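Local coordinates for C381 turret protein (Sulfolobus turreted icosahedral virus, PDB 4IND) that builds the turrets of an archaeal virus, its three jelly-roll domains lying in series along a chain that assembles with four other copies, at residues Leu227-Ile232 and Glu260-Leu265; Glu146-Phe149 and Arg154-Ile157. All coordinates share one frame; numbering follows the deposited sequence. Where two conformers were deposited one is given.

Contact 1 of 2, residues Leu227-Ile232 and Glu260-Leu265; sequences LVYLKI and EEINEL. With 2HP (dihydrogenphosphate ion), chain B.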
ATOM      1  N   LEU A 227     -22.760  -2.567  16.178  1.00 35.41           N
ATOM      2  CA  LEU A 227     -21.706  -2.755  15.188  1.00 30.62           C
ATOM      3  C   LEU A 227     -22.231  -2.205  13.886  1.00 33.73           C
ATOM      4  O   LEU A 227     -23.141  -2.779  13.276  1.00 33.75           O
ATOM      5  CB  LEU A 227     -21.369  -4.245  15.029  1.00 32.08           C
ATOM      6  CG  LEU A 227     -20.360  -4.583  13.924  1.00 32.87           C
ATOM      7  CD1 LEU A 227     -19.110  -3.716  14.068  1.00 31.94           C
ATOM      8  CD2 LEU A 227     -19.983  -6.050  13.929  1.00 31.54           C
ATOM      9  N   VAL A 228     -21.681  -1.078  13.473  1.00 30.96           N
ATOM     10  CA  VAL A 228     -22.058  -0.464  12.204  1.00 37.84           C
ATOM     11  C   VAL A 228     -20.803  -0.155  11.391  1.00 34.87           C
ATOM     12  O   VAL A 228     -19.702  -0.280  11.893  1.00 33.68           O
ATOM     13  CB  VAL A 228     -22.892   0.810  12.414  1.00 33.66           C
ATOM     14  CG1 VAL A 228     -24.169   0.476  13.159  1.00 37.26           C
ATOM     15  CG2 VAL A 228     -22.085   1.847  13.178  1.00 33.78           C
ATOM     16  N   TYR A 229     -20.977   0.209  10.127  1.00 31.77           N
ATOM     17  CA  TYR A 229     -19.830   0.403   9.261  1.00 29.03           C
ATOM     18  C   TYR A 229     -19.994   1.704   8.495  1.00 27.40           C
ATOM     19  O   TYR A 229     -21.099   2.049   8.097  1.00 31.02           O
ATOM     20  CB  TYR A 229     -19.715  -0.776   8.279  1.00 28.04           C
ATOM     21  CG  TYR A 229     -19.653  -2.144   8.919  1.00 31.62           C
ATOM     22  CD1 TYR A 229     -18.442  -2.722   9.263  1.00 35.12           C
ATOM     23  CD2 TYR A 229     -20.804  -2.871   9.155  1.00 31.43           C
ATOM     24  CE1 TYR A 229     -18.385  -4.003   9.828  1.00 25.08           C
ATOM     25  CE2 TYR A 229     -20.755  -4.140   9.729  1.00 34.89           C
ATOM     26  CZ  TYR A 229     -19.539  -4.688  10.070  1.00 34.31           C
ATOM     27  OH  TYR A 229     -19.468  -5.934  10.637  1.00 32.65           O
ATOM     28  N   LEU A 230     -18.893   2.413   8.272  1.00 29.01           N
ATOM     29  CA  LEU A 230     -18.906   3.640   7.486  1.00 23.15           C
ATOM     30  C   LEU A 230     -17.963   3.494   6.329  1.00 29.28           C
ATOM     31  O   LEU A 230     -16.801   3.137   6.527  1.00 29.52           O
ATOM     32  CB  LEU A 230     -18.379   4.821   8.323  1.00 25.06           C
ATOM     33  CG  LEU A 230     -19.193   5.294   9.503  1.00 30.27           C
ATOM     34  CD1 LEU A 230     -18.468   6.486  10.172  1.00 26.20           C
ATOM     35  CD2 LEU A 230     -20.534   5.713   8.991  1.00 38.73           C
ATOM     36  N   LYS A 231     -18.443   3.788   5.128  1.00 21.79           N
ATOM     37  CA  LYS A 231     -17.521   3.918   4.012  1.00 36.28           C
ATOM     38  C   LYS A 231     -17.077   5.370   3.873  1.00 29.53           C
ATOM     39  O   LYS A 231     -17.849   6.240   3.465  1.00 32.54           O
ATOM     40  CB  LYS A 231     -18.130   3.422   2.709  1.00 30.22           C
ATOM     41  CG  LYS A 231     -17.135   3.570   1.543  1.00 34.22           C
ATOM     42  CD  LYS A 231     -17.668   3.055   0.213  1.00 35.71           C
ATOM     43  CE  LYS A 231     -16.553   3.160  -0.820  1.00 45.49           C
ATOM     44  NZ  LYS A 231     -16.960   2.697  -2.161  1.00 50.00           N
ATOM     45  N   ILE A 232     -15.838   5.647   4.251  1.00 25.71           N
ATOM     46  CA  ILE A 232     -15.317   7.002   4.125  1.00 25.53           C
ATOM     47  C   ILE A 232     -14.650   7.127   2.761  1.00 24.48           C
ATOM     48  O   ILE A 232     -13.551   6.631   2.558  1.00 30.45           O
ATOM     49  CB  ILE A 232     -14.301   7.312   5.231  1.00 26.12           C
ATOM     50  CG1 ILE A 232     -14.937   7.074   6.613  1.00 30.51           C
ATOM     51  CG2 ILE A 232     -13.769   8.759   5.094  1.00 21.39           C
ATOM     52  CD1 ILE A 232     -16.091   8.055   6.929  1.00 33.64           C
ATOM     53  N   GLU A 260     -12.087   0.604  13.747  1.00 27.63           N
ATOM     54  CA  GLU A 260     -11.036  -0.146  13.075  1.00 25.25           C
ATOM     55  C   GLU A 260     -11.298  -0.225  11.586  1.00 24.59           C
ATOM     56  O   GLU A 260     -12.456  -0.326  11.150  1.00 29.65           O
ATOM     57  CB  GLU A 260     -10.960  -1.561  13.665  1.00 28.94           C
ATOM     58  CG  GLU A 260     -12.295  -2.263  13.622  1.00 30.19           C
ATOM     59  CD  GLU A 260     -12.502  -3.243  14.767  1.00 34.90           C
ATOM     60  OE1 GLU A 260     -11.522  -3.612  15.451  1.00 41.64           O
ATOM     61  OE2 GLU A 260     -13.660  -3.650  14.986  1.00 35.36           O
ATOM     62  N   GLU A 261     -10.232  -0.171  10.792  0.55 25.36           N
ATOM     63  CA  GLU A 261     -10.368  -0.277   9.347  0.55 26.43           C
ATOM     64  C   GLU A 261     -10.647  -1.729   8.950  0.55 24.91           C
ATOM     65  O   GLU A 261     -10.076  -2.662   9.527  0.55 23.30           O
ATOM     66  CB  GLU A 261      -9.095   0.221   8.653  0.55 29.74           C
ATOM     67  CG  GLU A 261      -9.284   0.519   7.173  0.55 36.47           C
ATOM     68  CD  GLU A 261      -8.020   1.036   6.493  0.55 38.92           C
ATOM     69  OE1 GLU A 261      -7.024   1.330   7.195  0.55 43.85           O
ATOM     70  OE2 GLU A 261      -8.025   1.137   5.252  0.55 28.26           O
ATOM     71  N   ILE A 262     -11.527  -1.915   7.966  1.00 27.18           N
ATOM     72  CA  ILE A 262     -11.829  -3.250   7.445  1.00 23.54           C
ATOM     73  C   ILE A 262     -11.597  -3.332   5.936  1.00 26.92           C
ATOM     74  O   ILE A 262     -11.502  -2.304   5.254  1.00 26.08           O
ATOM     75  CB  ILE A 262     -13.283  -3.691   7.755  1.00 27.22           C
ATOM     76  CG1 ILE A 262     -14.283  -2.779   7.044  1.00 26.87           C
ATOM     77  CG2 ILE A 262     -13.519  -3.731   9.277  1.00 30.07           C
ATOM     78  CD1 ILE A 262     -15.690  -3.404   6.910  1.00 35.35           C
ATOM     79  N   ASN A 263     -11.455  -4.560   5.437  1.00 23.62           N
ATOM     80  CA  ASN A 263     -11.495  -4.826   4.019  1.00 34.59           C
ATOM     81  C   ASN A 263     -12.940  -5.036   3.598  1.00 35.57           C
ATOM     82  O   ASN A 263     -13.821  -5.167   4.446  1.00 31.79           O
ATOM     83  CB  ASN A 263     -10.618  -6.034   3.672  1.00 29.51           C
ATOM     84  CG  ASN A 263      -9.146  -5.692   3.730  1.00 32.41           C
ATOM     85  OD1 ASN A 263      -8.761  -4.578   3.395  1.00 29.84           O
ATOM     86  ND2 ASN A 263      -8.323  -6.630   4.185  1.00 32.09           N
ATOM     87  N   GLU A 264     -13.193  -5.050   2.296  1.00 29.35           N
ATOM     88  CA  GLU A 264     -14.562  -5.157   1.821  1.00 38.38           C
ATOM     89  C   GLU A 264     -15.286  -6.322   2.488  1.00 31.27           C
ATOM     90  O   GLU A 264     -14.758  -7.428   2.591  1.00 34.48           O
ATOM     91  CB  GLU A 264     -14.623  -5.318   0.301  1.00 40.25           C
ATOM     92  CG  GLU A 264     -16.060  -5.325  -0.196  1.00 44.03           C
ATOM     93  CD  GLU A 264     -16.174  -5.514  -1.697  1.00 57.30           C
ATOM     94  OE1 GLU A 264     -17.210  -5.103  -2.256  1.00 63.16           O
ATOM     95  OE2 GLU A 264     -15.240  -6.076  -2.311  1.00 62.23           O
ATOM     96  N   LEU A 265     -16.493  -6.052   2.962  1.00 25.85           N
ATOM     97  CA  LEU A 265     -17.308  -7.066   3.598  1.00 26.37           C
ATOM     98  C   LEU A 265     -18.622  -7.228   2.846  1.00 31.60           C
ATOM     99  O   LEU A 265     -19.511  -6.382   2.924  1.00 34.01           O
ATOM    100  CB  LEU A 265     -17.567  -6.681   5.060  1.00 24.43           C
ATOM    101  CG  LEU A 265     -18.594  -7.543   5.816  1.00 32.54           C
ATOM    102  CD1 LEU A 265     -18.300  -9.028   5.689  1.00 40.79           C
ATOM    103  CD2 LEU A 265     -18.652  -7.128   7.291  1.00 33.37           C
TER
HETATM  104  P   2HP B 403     -17.910  -0.742  -2.533  1.00120.44           P
HETATM  105  O1  2HP B 403     -19.021  -1.736  -2.685  1.00117.45           O
HETATM  106  O2  2HP B 403     -17.889  -0.488  -1.052  1.00120.02           O
HETATM  107  O3  2HP B 403     -18.250   0.549  -3.353  1.00 92.84           O
HETATM  108  O4  2HP B 403     -16.536  -1.349  -2.941  1.00 89.67           O
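Where the second domain's jelly-roll sheet hands the chain on to the third domain, Tyr-229 on strand 221-232 meets Ile-262 on strand 253-262 and Leu-265 in the loop that follows. Strand 176-187 runs between the two strands in the sheet, so they share no hydrogen bond; CA of Tyr-229 and CA of Ile-262 stay 9.0 Å apart, and side chains alone close the gap. Ile-262 CD1 rests 3.7 Å from CD1 of the tyrosine ring, while Leu-265 CD2 lies farther out, 3.6 Å from Tyr-229 OH. Both aliphatic chains cross the tyrosine at about a right angle. In Ile-262, CG1 stands between the backbone N and the carbonyl carbon (chi1 64°), which turns CD1 to the ring. The hydroxyl of Tyr-229, lying against this apolar patch, also hydrogen-bonds Asp-235 of the second subunit. Ala-377, from the last strand of the third domain, touches both Tyr-229 and Leu-265. Beside the patch, the fully extended Lys-231 sends NZ to O3 of a dihydrogenphosphate ion at 2.8 Å, an ion that His-296 also binds; Glu-264 OE1 stays 3.8 Å from its O1. The arrangement belongs to the junction of successive jelly rolls, with side chains packing over the intervening strand 176-187 and an anion bound alongside.

Contact 2 of 2, residues Glu146-Phe149 and Arg154-Ile157; sequences ERVF and RINI. With 2HP (dihydrogenphosphate ion), chain U; 2HP (dihydrogenphosphate ion), chain Y.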
ATOM      1  N   GLU A 146      -0.651   9.000  20.885  1.00 22.50           N
ATOM      2  CA  GLU A 146      -0.216   8.208  19.727  1.00 26.02           C
ATOM      3  C   GLU A 146      -1.258   8.318  18.628  1.00 24.60           C
ATOM      4  O   GLU A 146      -2.449   8.344  18.900  1.00 26.36           O
ATOM      5  CB  GLU A 146       0.040   6.730  20.109  1.00 40.16           C
ATOM      6  CG  GLU A 146      -1.229   5.907  20.300  1.00 58.24           C
ATOM      7  CD  GLU A 146      -1.044   4.405  19.997  1.00 71.62           C
ATOM      8  OE1 GLU A 146      -0.150   3.757  20.601  1.00 65.15           O
ATOM      9  OE2 GLU A 146      -1.825   3.869  19.172  1.00 79.53           O
ATOM     10  N   ARG A 147      -0.805   8.388  17.384  1.00 23.61           N
ATOM     11  CA  ARG A 147      -1.719   8.428  16.258  1.00 24.27           C
ATOM     12  C   ARG A 147      -2.247   7.011  15.998  1.00 31.68           C
ATOM     13  O   ARG A 147      -1.483   6.055  15.940  1.00 38.65           O
ATOM     14  CB  ARG A 147      -0.996   8.988  15.020  1.00 25.91           C
ATOM     15  CG  ARG A 147      -0.583  10.469  15.202  1.00 36.90           C
ATOM     16  CD  ARG A 147      -0.022  11.054  13.919  1.00 42.24           C
ATOM     17  NE  ARG A 147      -0.996  10.912  12.848  1.00 46.23           N
ATOM     18  CZ  ARG A 147      -0.765  11.223  11.583  1.00 54.04           C
ATOM     19  NH1 ARG A 147       0.419  11.702  11.229  1.00 40.60           N
ATOM     20  NH2 ARG A 147      -1.719  11.041  10.674  1.00 60.68           N
ATOM     21  N   VAL A 148      -3.554   6.876  15.865  1.00 30.34           N
ATOM     22  CA  VAL A 148      -4.148   5.554  15.578  1.00 34.27           C
ATOM     23  C   VAL A 148      -4.308   5.380  14.070  1.00 38.12           C
ATOM     24  O   VAL A 148      -4.276   6.344  13.335  1.00 53.73           O
ATOM     25  CB  VAL A 148      -5.505   5.410  16.274  1.00 46.30           C
ATOM     26  CG1 VAL A 148      -5.336   5.536  17.767  1.00 43.83           C
ATOM     27  CG2 VAL A 148      -6.468   6.478  15.795  1.00 38.19           C
ATOM     28  N   PHE A 149      -4.471   4.163  13.587  1.00 46.71           N
ATOM     29  CA  PHE A 149      -4.594   3.980  12.151  1.00 47.55           C
ATOM     30  C   PHE A 149      -3.225   4.184  11.517  1.00 50.72           C
ATOM     31  O   PHE A 149      -3.104   4.359  10.307  1.00 59.27           O
ATOM     32  CB  PHE A 149      -5.640   4.946  11.571  1.00 43.17           C
ATOM     33  CG  PHE A 149      -6.993   4.818  12.225  1.00 41.48           C
ATOM     34  CD1 PHE A 149      -7.587   3.560  12.376  1.00 35.27           C
ATOM     35  CD2 PHE A 149      -7.648   5.926  12.726  1.00 30.86           C
ATOM     36  CE1 PHE A 149      -8.815   3.429  13.013  1.00 31.87           C
ATOM     37  CE2 PHE A 149      -8.890   5.802  13.352  1.00 33.54           C
ATOM     38  CZ  PHE A 149      -9.468   4.543  13.490  1.00 28.52           C
ATOM     39  N   ARG A 154      -5.938   0.418  15.982  1.00 27.13           N
ATOM     40  CA  ARG A 154      -7.326   0.807  16.004  1.00 24.89           C
ATOM     41  C   ARG A 154      -7.582   1.519  17.305  1.00 25.80           C
ATOM     42  O   ARG A 154      -6.778   1.439  18.238  1.00 26.99           O
ATOM     43  CB  ARG A 154      -8.218  -0.440  15.958  1.00 26.68           C
ATOM     44  CG  ARG A 154      -7.863  -1.458  17.041  1.00 28.54           C
ATOM     45  CD  ARG A 154      -8.889  -2.595  17.107  1.00 23.41           C
ATOM     46  NE  ARG A 154      -8.463  -3.641  18.045  1.00 26.57           N
ATOM     47  CZ  ARG A 154      -9.117  -4.787  18.221  1.00 33.20           C
ATOM     48  NH1 ARG A 154     -10.205  -5.025  17.521  1.00 29.82           N
ATOM     49  NH2 ARG A 154      -8.691  -5.685  19.094  1.00 27.65           N
ATOM     50  N   ILE A 155      -8.699   2.218  17.368  1.00 21.78           N
ATOM     51  CA  ILE A 155      -9.206   2.707  18.642  1.00 23.62           C
ATOM     52  C   ILE A 155      -9.861   1.508  19.317  1.00 27.56           C
ATOM     53  O   ILE A 155     -10.695   0.832  18.712  1.00 29.70           O
ATOM     54  CB  ILE A 155     -10.256   3.801  18.425  1.00 27.06           C
ATOM     55  CG1 ILE A 155      -9.591   5.054  17.832  1.00 32.32           C
ATOM     56  CG2 ILE A 155     -10.955   4.168  19.744  1.00 26.14           C
ATOM     57  CD1 ILE A 155     -10.603   6.118  17.431  1.00 31.41           C
ATOM     58  N   ASN A 156      -9.450   1.219  20.551  1.00 28.77           N
ATOM     59  CA  ASN A 156     -10.042   0.110  21.315  1.00 29.60           C
ATOM     60  C   ASN A 156     -10.165   0.514  22.797  1.00 27.36           C
ATOM     61  O   ASN A 156      -9.311   0.213  23.609  1.00 31.07           O
ATOM     62  CB  ASN A 156      -9.226  -1.161  21.143  1.00 27.87           C
ATOM     63  CG  ASN A 156      -9.900  -2.377  21.772  1.00 38.33           C
ATOM     64  OD1 ASN A 156     -11.019  -2.275  22.269  1.00 32.38           O
ATOM     65  ND2 ASN A 156      -9.218  -3.527  21.757  1.00 34.26           N
ATOM     66  N   ILE A 157     -11.236   1.226  23.116  1.00 25.47           N
ATOM     67  CA  ILE A 157     -11.511   1.641  24.500  1.00 27.68           C
ATOM     68  C   ILE A 157     -12.466   0.644  25.147  1.00 26.25           C
ATOM     69  O   ILE A 157     -13.504   0.339  24.572  1.00 25.19           O
ATOM     70  CB  ILE A 157     -12.165   3.016  24.514  1.00 25.40           C
ATOM     71  CG1 ILE A 157     -11.214   4.054  23.892  1.00 30.43           C
ATOM     72  CG2 ILE A 157     -12.546   3.441  25.943  1.00 24.95           C
ATOM     73  CD1 ILE A 157     -11.891   5.401  23.646  1.00 27.42           C
TER
HETATM   74  P   2HP U 401      -4.316   8.913  12.249  1.00 50.65           P
HETATM   75  O1  2HP U 401      -5.510   8.931  11.327  1.00 55.48           O
HETATM   76  O2  2HP U 401      -3.977  10.370  12.294  1.00 35.64           O
HETATM   77  O3  2HP U 401      -3.183   8.064  11.591  1.00 46.99           O
HETATM   78  O4  2HP U 401      -4.636   8.439  13.702  1.00 54.88           O
HETATM   79  P   2HP Y 402     -12.472  -7.954  18.842  1.00 47.28           P
HETATM   80  O1  2HP Y 402     -13.385  -9.061  18.234  1.00 54.11           O
HETATM   81  O2  2HP Y 402     -11.384  -7.568  17.890  1.00 41.75           O
HETATM   82  O3  2HP Y 402     -11.701  -8.476  20.005  1.00 51.98           O
HETATM   83  O4  2HP Y 402     -13.349  -6.728  19.222  1.00 74.13           O
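Arg-154 NH1 donates to O2 of a dihydrogenphosphate ion at 2.8 Å, an almost straight bond (172°) that meets the guanidinium at its edge and in its plane; the backbone of the same residue packs against Phe-149. NH1 is also salt-bridged to Glu-260, and the other guanidinium nitrogens pair with carboxylates of the second subunit, NE with Glu-125 and NH2 with Asp-238, while Asn-156 CG lies 4.0 Å above one face. Lys-181 and the backbone N of Glu-237 of the second subunit also bind this ion. On the inner side the contact is apolar: Val-148 CG2 meets Ile-155 CG1 at 4.0 Å, and Phe-149 CE1 approaches Arg-154 CA at 4.2 Å. With CG anti to the carbonyl carbon (chi1 -56°), the Phe-149 ring swings across the turn, bringing CZ to 4.4 Å from Ile-155 CG1, and Val-148 CB covers part of one ring face. Beyond Val-148, Arg-147 has its chain bent at chi3 (57°); as modelled, its NE and NH2 both point to O2 of a second dihydrogenphosphate, but that ion sits too close to Val-148 O for these bonds to be more than tentative. The apolar packing at the junction of the first and second domains is thus flanked by Arg-154, which binds an anion, and Arg-147, whose anion is placed less surely; the buried guanidinium of Arg-154, ringed by carboxylates and phosphate oxygen, very probably keeps its positive charge and ties neighbouring subunits together.

Contact 2 lies where the first domain passes into the second, contact 1 where the second passes into the third, so the middle jelly roll carries both joints, their centres about 15 Å apart. Strands 155-163 and 253-262, neighbours in one sheet, connect them directly. Glu-260 OE1 forms a salt bridge with Arg-154 NH1 at 2.8 Å, giving the nitrogen that holds a phosphate in contact 2 a carboxylate partner from contact 1. Packing adds to this, with Glu-260 CA 4.2 Å from Phe-149 CE1. The dihydrogenphosphate ions belong to separate pockets, one at contact 1 and two at contact 2, and the second subunit touches both contacts.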